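PDB 5AWE: putative acetoin utilization protein, acetoin dehydrogenase from Thermus thermophilus, which is of unknown function but combines two CBS domains with an ACT domain, a make-up suggestive of regulation by small ligands. Local coordinates for residues D10-A15 and R33-M38; G45-K50 and R78-R83. All coordinates share one frame; numbering follows the deposited sequence.

Contact 1: residues D10-A15 and R33-M38; sequences DPVVVA and RRLPVM
V14 meets P36 and M38 through its backbone, which uses both its polar groups to grip the chain around V37. The N-H of V14 reaches the carbonyl O of P36 at 3.3 Å; the bond is bent, with 135° at the hydrogen. The O of V14 then takes the N-H of M38 at 2.9 Å. V14 thus straddles V37, as in a parallel bridge, and the two chains advance in the same sense from V13 beside P36 to A15 beside M38. P36, having no N-H, joins the pairing through its carbonyl alone.

Around these bonds the side chains are apolar. The side chains of V13 and P36 cross at about a right angle, with V13 CG1 3.8 Å from P36 CG. CB of V13 also lies 3.7 Å from CG of M38, a selenomethionine; M38 CG stands anti to the carbonyl carbon (chi1 -58°), and the chain beyond bends twice and leads away. V14 and V37 meet obliquely, V14 CG1 lying 3.8 Å from V37 CG2. At the other end L35 brings CD1 to 3.4 Å from the carbonyl O of V12, while CG1 of V12, anti to its backbone N (chi1 179°), touches the same methyl.

Farther out, helix 20-30 packs on V12 through L26 and K30 and on L35 through L27, a place suited to a buried, branched leucine. Strand 116-122 meets V13 and M38 through L117, and V37 touches P16, V77 and M81. Extended segment 10-15, helix 20-30 and strand 34-39 follow one another much as in a beta-alpha-beta unit, with the parallel-type bridge joining its two ends; this is consistent with the first half of a CBS domain.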
loop_
_atom_site.group_PDB
_atom_site.type_symbol
_atom_site.label_atom_id
_atom_site.label_comp_id
_atom_site.label_asym_id
_atom_site.label_seq_id
_atom_site.Cartn_x
_atom_site.Cartn_y
_atom_site.Cartn_z
ATOM N N ASP A 10 -19.662 -11.928 25.668
ATOM C CA ASP A 10 -18.210 -12.111 25.661
ATOM C C ASP A 10 -17.561 -11.737 24.325
ATOM O O ASP A 10 -16.968 -12.585 23.655
ATOM C CB ASP A 10 -17.865 -13.563 26.012
ATOM C CG ASP A 10 -18.396 -13.974 27.380
ATOM O OD1 ASP A 10 -18.439 -13.116 28.290
ATOM O OD2 ASP A 10 -18.773 -15.154 27.547
ATOM N N PRO A 11 -17.666 -10.459 23.921
ATOM C CA PRO A 11 -17.074 -10.021 22.654
ATOM C C PRO A 11 -15.555 -9.905 22.755
ATOM O O PRO A 11 -14.993 -9.903 23.855
ATOM C CB PRO A 11 -17.728 -8.666 22.404
ATOM C CG PRO A 11 -18.015 -8.150 23.770
ATOM C CD PRO A 11 -18.368 -9.357 24.604
ATOM N N VAL A 12 -14.899 -9.807 21.607
ATOM C CA VAL A 12 -13.463 -9.591 21.572
ATOM C C VAL A 12 -13.180 -8.144 21.928
ATOM O O VAL A 12 -13.858 -7.243 21.454
ATOM C CB VAL A 12 -12.892 -9.869 20.170
ATOM C CG1 VAL A 12 -11.395 -9.604 20.157
ATOM C CG2 VAL A 12 -13.191 -11.309 19.771
ATOM N N VAL A 13 -12.187 -7.917 22.772
ATOM C CA VAL A 13 -11.810 -6.557 23.091
ATOM C C VAL A 13 -10.348 -6.382 22.743
ATOM O O VAL A 13 -9.678 -7.327 22.348
ATOM C CB VAL A 13 -12.040 -6.226 24.591
ATOM C CG1 VAL A 13 -13.484 -6.510 24.969
ATOM C CG2 VAL A 13 -11.094 -7.027 25.464
ATOM N N VAL A 14 -9.854 -5.165 22.881
ATOM C CA VAL A 14 -8.515 -4.862 22.443
ATOM C C VAL A 14 -8.010 -3.795 23.409
ATOM O O VAL A 14 -8.796 -3.239 24.183
ATOM C CB VAL A 14 -8.556 -4.361 20.963
ATOM C CG1 VAL A 14 -8.609 -2.846 20.906
ATOM C CG2 VAL A 14 -7.399 -4.928 20.183
ATOM N N ALA A 15 -6.707 -3.532 23.387
ATOM C CA ALA A 15 -6.121 -2.507 24.244
ATOM C C ALA A 15 -5.661 -1.323 23.392
ATOM O O ALA A 15 -5.307 -1.486 22.226
ATOM C CB ALA A 15 -4.947 -3.086 25.029
ATOM N N ARG A 33 -16.904 -6.639 13.709
ATOM C CA ARG A 33 -16.749 -5.449 12.878
ATOM C C ARG A 33 -16.490 -4.214 13.736
ATOM O O ARG A 33 -16.051 -3.178 13.246
ATOM C CB ARG A 33 -18.006 -5.246 12.033
ATOM C CG ARG A 33 -17.774 -4.549 10.705
ATOM C CD ARG A 33 -18.815 -4.988 9.683
ATOM N NE ARG A 33 -18.881 -6.444 9.589
ATOM C CZ ARG A 33 -19.769 -7.115 8.859
ATOM N NH1 ARG A 33 -20.681 -6.463 8.148
ATOM N NH2 ARG A 33 -19.746 -8.443 8.841
ATOM N N ARG A 34 -16.776 -4.321 15.023
ATOM C CA ARG A 34 -16.377 -3.278 15.945
ATOM C C ARG A 34 -15.671 -3.886 17.148
ATOM O O ARG A 34 -15.875 -5.047 17.487
ATOM C CB ARG A 34 -17.596 -2.463 16.380
ATOM C CG ARG A 34 -18.693 -3.279 16.992
ATOM C CD ARG A 34 -20.047 -2.684 16.672
ATOM N NE ARG A 34 -20.451 -2.920 15.287
ATOM C CZ ARG A 34 -20.735 -1.954 14.421
ATOM N NH1 ARG A 34 -20.652 -0.679 14.790
ATOM N NH2 ARG A 34 -21.120 -2.259 13.190
ATOM N N LEU A 35 -14.824 -3.091 17.782
ATOM C CA LEU A 35 -13.925 -3.610 18.795
ATOM C C LEU A 35 -13.863 -2.657 19.983
ATOM O O LEU A 35 -13.212 -1.613 19.920
ATOM C CB LEU A 35 -12.530 -3.780 18.189
ATOM C CG LEU A 35 -11.783 -5.107 18.339
ATOM C CD1 LEU A 35 -12.755 -6.274 18.424
ATOM C CD2 LEU A 35 -10.851 -5.272 17.145
ATOM N N PRO A 36 -14.563 -2.990 21.075
ATOM C CA PRO A 36 -14.512 -2.090 22.230
ATOM C C PRO A 36 -13.080 -2.104 22.745
ATOM O O PRO A 36 -12.385 -3.100 22.574
ATOM C CB PRO A 36 -15.501 -2.710 23.219
ATOM C CG PRO A 36 -15.599 -4.148 22.811
ATOM C CD PRO A 36 -15.385 -4.186 21.327
ATOM N N VAL A 37 -12.633 -1.002 23.340
ATOM C CA VAL A 37 -11.257 -0.905 23.810
ATOM C C VAL A 37 -11.176 -0.816 25.334
ATOM O O VAL A 37 -11.626 0.162 25.930
ATOM C CB VAL A 37 -10.552 0.324 23.200
ATOM C CG1 VAL A 37 -9.080 0.345 23.622
ATOM C CG2 VAL A 37 -10.658 0.284 21.678
HETATM N N MSE A 38 -10.590 -1.842 25.950
HETATM C CA MSE A 38 -10.438 -1.912 27.410
HETATM C C MSE A 38 -9.078 -1.414 27.907
HETATM O O MSE A 38 -8.041 -1.683 27.305
HETATM C CB MSE A 38 -10.633 -3.355 27.907
HETATM C CG MSE A 38 -11.981 -3.970 27.556
HETATM SE SE MSE A 38 -13.335 -3.008 28.203
HETATM C CE MSE A 38 -13.225 -3.384 29.989
#

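Contact 2: residues G45-K50 and R78-R83; sequences GLVTDK and REVMAR
V47 lies obliquely across M81, its CG1 methyl pressed against the root of the selenomethionine, 3.4 Å from CA and 3.5 Å from CB. That methyl stands anti to the carbonyl carbon of V47 (chi1 -68°), and it also comes within 4.3 Å of CG2 of V80. A compact apolar valine suits this buried place, where its CG1 methyl meets both V80 and M81. M81 sets its CG between its own backbone N and carbonyl carbon (chi1 64°), and beyond CG the chain is extended. SE comes to rest 4.0 Å from CA of G45. The glycine presents only its backbone here, and suits the place because a beta carbon on it would point toward 78-83 and run into SE of M81. Its CA lies 3.3 Å from the carbonyl O of A82 as well.

Two backbone bonds accompany this packing. The N-H of L46 approaches A82 O at 3.0 Å, and the N-H of A82 returns to L46 O at 2.8 Å; the second is the straighter, 167° at the hydrogen. L46 and A82 form an antiparallel hydrogen-bonded pair. The small CB of A82 sits near L46 O, whereas the side chain of L46 starts away from this segment and packs on P36 and V85.

V47 and M81 further meet L35 and V37 of strand 34-39, so the apolar patch runs on into the neighbouring strand. Past V47 the strand ends at T48, the N-cap of helix 49-53, whose OG1 accepts from the N-H of D51; R78 is anchored by a salt bridge to D17. This pairing joins strand 42-48 of the first CBS domain to segment 78-83 of the second. Strand 8-9 lies likewise antiparallel on strand 116-122, the exchange expected of the pseudo-twofold tandem CBS pair known as a Bateman module.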
loop_
_atom_site.group_PDB
_atom_site.type_symbol
_atom_site.label_atom_id
_atom_site.label_comp_id
_atom_site.label_asym_id
_atom_site.label_seq_id
_atom_site.Cartn_x
_atom_site.Cartn_y
_atom_site.Cartn_z
ATOM N N GLY A 45 -12.791 3.362 24.912
ATOM C CA GLY A 45 -12.919 3.727 23.514
ATOM C C GLY A 45 -13.518 2.632 22.666
ATOM O O GLY A 45 -13.736 1.517 23.133
ATOM N N LEU A 46 -13.786 2.952 21.406
ATOM C CA LEU A 46 -14.405 2.006 20.490
ATOM C C LEU A 46 -13.875 2.202 19.077
ATOM O O LEU A 46 -13.684 3.336 18.625
ATOM C CB LEU A 46 -15.927 2.178 20.508
ATOM C CG LEU A 46 -16.786 1.119 19.807
ATOM C CD1 LEU A 46 -16.972 1.484 18.358
ATOM C CD2 LEU A 46 -16.135 -0.246 19.945
ATOM N N VAL A 47 -13.632 1.088 18.390
ATOM C CA VAL A 47 -13.119 1.119 17.028
ATOM C C VAL A 47 -13.911 0.183 16.123
ATOM O O VAL A 47 -14.236 -0.943 16.513
ATOM C CB VAL A 47 -11.618 0.708 16.981
ATOM C CG1 VAL A 47 -10.758 1.766 17.644
ATOM C CG2 VAL A 47 -11.426 -0.611 17.681
ATOM N N THR A 48 -14.217 0.653 14.918
ATOM C CA THR A 48 -14.786 -0.205 13.886
ATOM C C THR A 48 -13.732 -0.624 12.856
ATOM O O THR A 48 -12.631 -0.067 12.803
ATOM C CB THR A 48 -15.907 0.497 13.123
ATOM O OG1 THR A 48 -15.351 1.566 12.352
ATOM C CG2 THR A 48 -16.950 1.047 14.090
ATOM N N ASP A 49 -14.087 -1.605 12.034
ATOM C CA ASP A 49 -13.239 -2.035 10.933
ATOM C C ASP A 49 -12.990 -0.854 9.999
ATOM O O ASP A 49 -11.873 -0.670 9.506
ATOM C CB ASP A 49 -13.918 -3.178 10.170
ATOM C CG ASP A 49 -12.956 -3.934 9.261
ATOM O OD1 ASP A 49 -12.099 -4.677 9.780
ATOM O OD2 ASP A 49 -13.060 -3.792 8.026
ATOM N N LYS A 50 -14.022 -0.048 9.764
ATOM C CA LYS A 50 -13.860 1.167 8.970
ATOM C C LYS A 50 -12.814 2.110 9.563
ATOM O O LYS A 50 -11.844 2.463 8.892
ATOM C CB LYS A 50 -15.190 1.910 8.850
ATOM C CG LYS A 50 -15.969 1.619 7.583
ATOM C CD LYS A 50 -16.871 2.796 7.217
ATOM C CE LYS A 50 -16.046 4.027 6.848
ATOM N NZ LYS A 50 -16.890 5.242 6.658
ATOM N N ARG A 78 -5.218 3.451 20.127
ATOM C CA ARG A 78 -5.492 4.648 20.909
ATOM C C ARG A 78 -5.654 5.891 20.042
ATOM O O ARG A 78 -6.423 6.785 20.379
ATOM C CB ARG A 78 -4.376 4.885 21.929
ATOM C CG ARG A 78 -4.705 5.982 22.936
ATOM C CD ARG A 78 -3.494 6.368 23.779
ATOM N NE ARG A 78 -2.832 5.208 24.373
ATOM C CZ ARG A 78 -3.218 4.627 25.506
ATOM N NH1 ARG A 78 -4.268 5.099 26.169
ATOM N NH2 ARG A 78 -2.553 3.578 25.975
ATOM N N GLU A 79 -4.935 5.935 18.924
ATOM C CA GLU A 79 -4.891 7.121 18.074
ATOM C C GLU A 79 -6.090 7.231 17.139
ATOM O O GLU A 79 -6.298 8.267 16.503
ATOM C CB GLU A 79 -3.597 7.124 17.253
ATOM C CG GLU A 79 -2.336 7.097 18.116
ATOM C CD GLU A 79 -1.060 7.164 17.300
ATOM O OE1 GLU A 79 -0.168 6.308 17.512
ATOM O OE2 GLU A 79 -0.947 8.074 16.451
ATOM N N VAL A 80 -6.882 6.168 17.052
ATOM C CA VAL A 80 -8.019 6.159 16.137
ATOM C C VAL A 80 -9.345 5.799 16.811
ATOM O O VAL A 80 -10.397 5.852 16.178
ATOM C CB VAL A 80 -7.776 5.176 14.967
ATOM C CG1 VAL A 80 -6.549 5.611 14.175
ATOM C CG2 VAL A 80 -7.581 3.759 15.505
HETATM N N MSE A 81 -9.299 5.427 18.086
HETATM C CA MSE A 81 -10.516 4.994 18.762
HETATM C C MSE A 81 -11.450 6.169 19.036
HETATM O O MSE A 81 -11.016 7.323 19.118
HETATM C CB MSE A 81 -10.186 4.246 20.067
HETATM C CG MSE A 81 -9.485 5.058 21.149
HETATM SE SE MSE A 81 -9.042 4.040 22.592
HETATM C CE MSE A 81 -8.952 5.300 23.849
ATOM N N ALA A 82 -12.741 5.872 19.144
ATOM C CA ALA A 82 -13.744 6.911 19.349
ATOM C C ALA A 82 -14.105 6.987 20.815
ATOM O O ALA A 82 -14.176 5.962 21.496
ATOM C CB ALA A 82 -14.988 6.613 18.538
ATOM N N ARG A 83 -14.321 8.206 21.298
ATOM C CA ARG A 83 -14.920 8.408 22.605
ATOM C C ARG A 83 -15.607 9.767 22.698
ATOM O O ARG A 83 -15.347 10.672 21.906
ATOM C CB ARG A 83 -13.869 8.261 23.712
ATOM C CG ARG A 83 -12.808 9.334 23.753
ATOM C CD ARG A 83 -11.753 9.011 24.820
ATOM N NE ARG A 83 -12.356 8.691 26.114
ATOM C CZ ARG A 83 -11.675 8.271 27.178
ATOM N NH1 ARG A 83 -12.314 8.003 28.309
ATOM N NH2 ARG A 83 -10.356 8.118 27.118
#

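Overall arrangement
Contacts 1 and 2 have their centres about 10 Å apart and follow in series along the chain, the first closing before the second opens. Strands 34-39 and 42-48 form an antiparallel two-stranded sheet, in which probable backbone hydrogen bonds link L35 N to V47 O and V37 N to G45 O. Segment 10-15 adds to one outer side of this hairpin and segment 78-83 to the other. Contact 1 stays within the first CBS domain, while contact 2 attaches part of the second to the same hairpin. The two CBS domains are thereby joined through backbone pairing, whereas the ACT domain strands form a separate sheet.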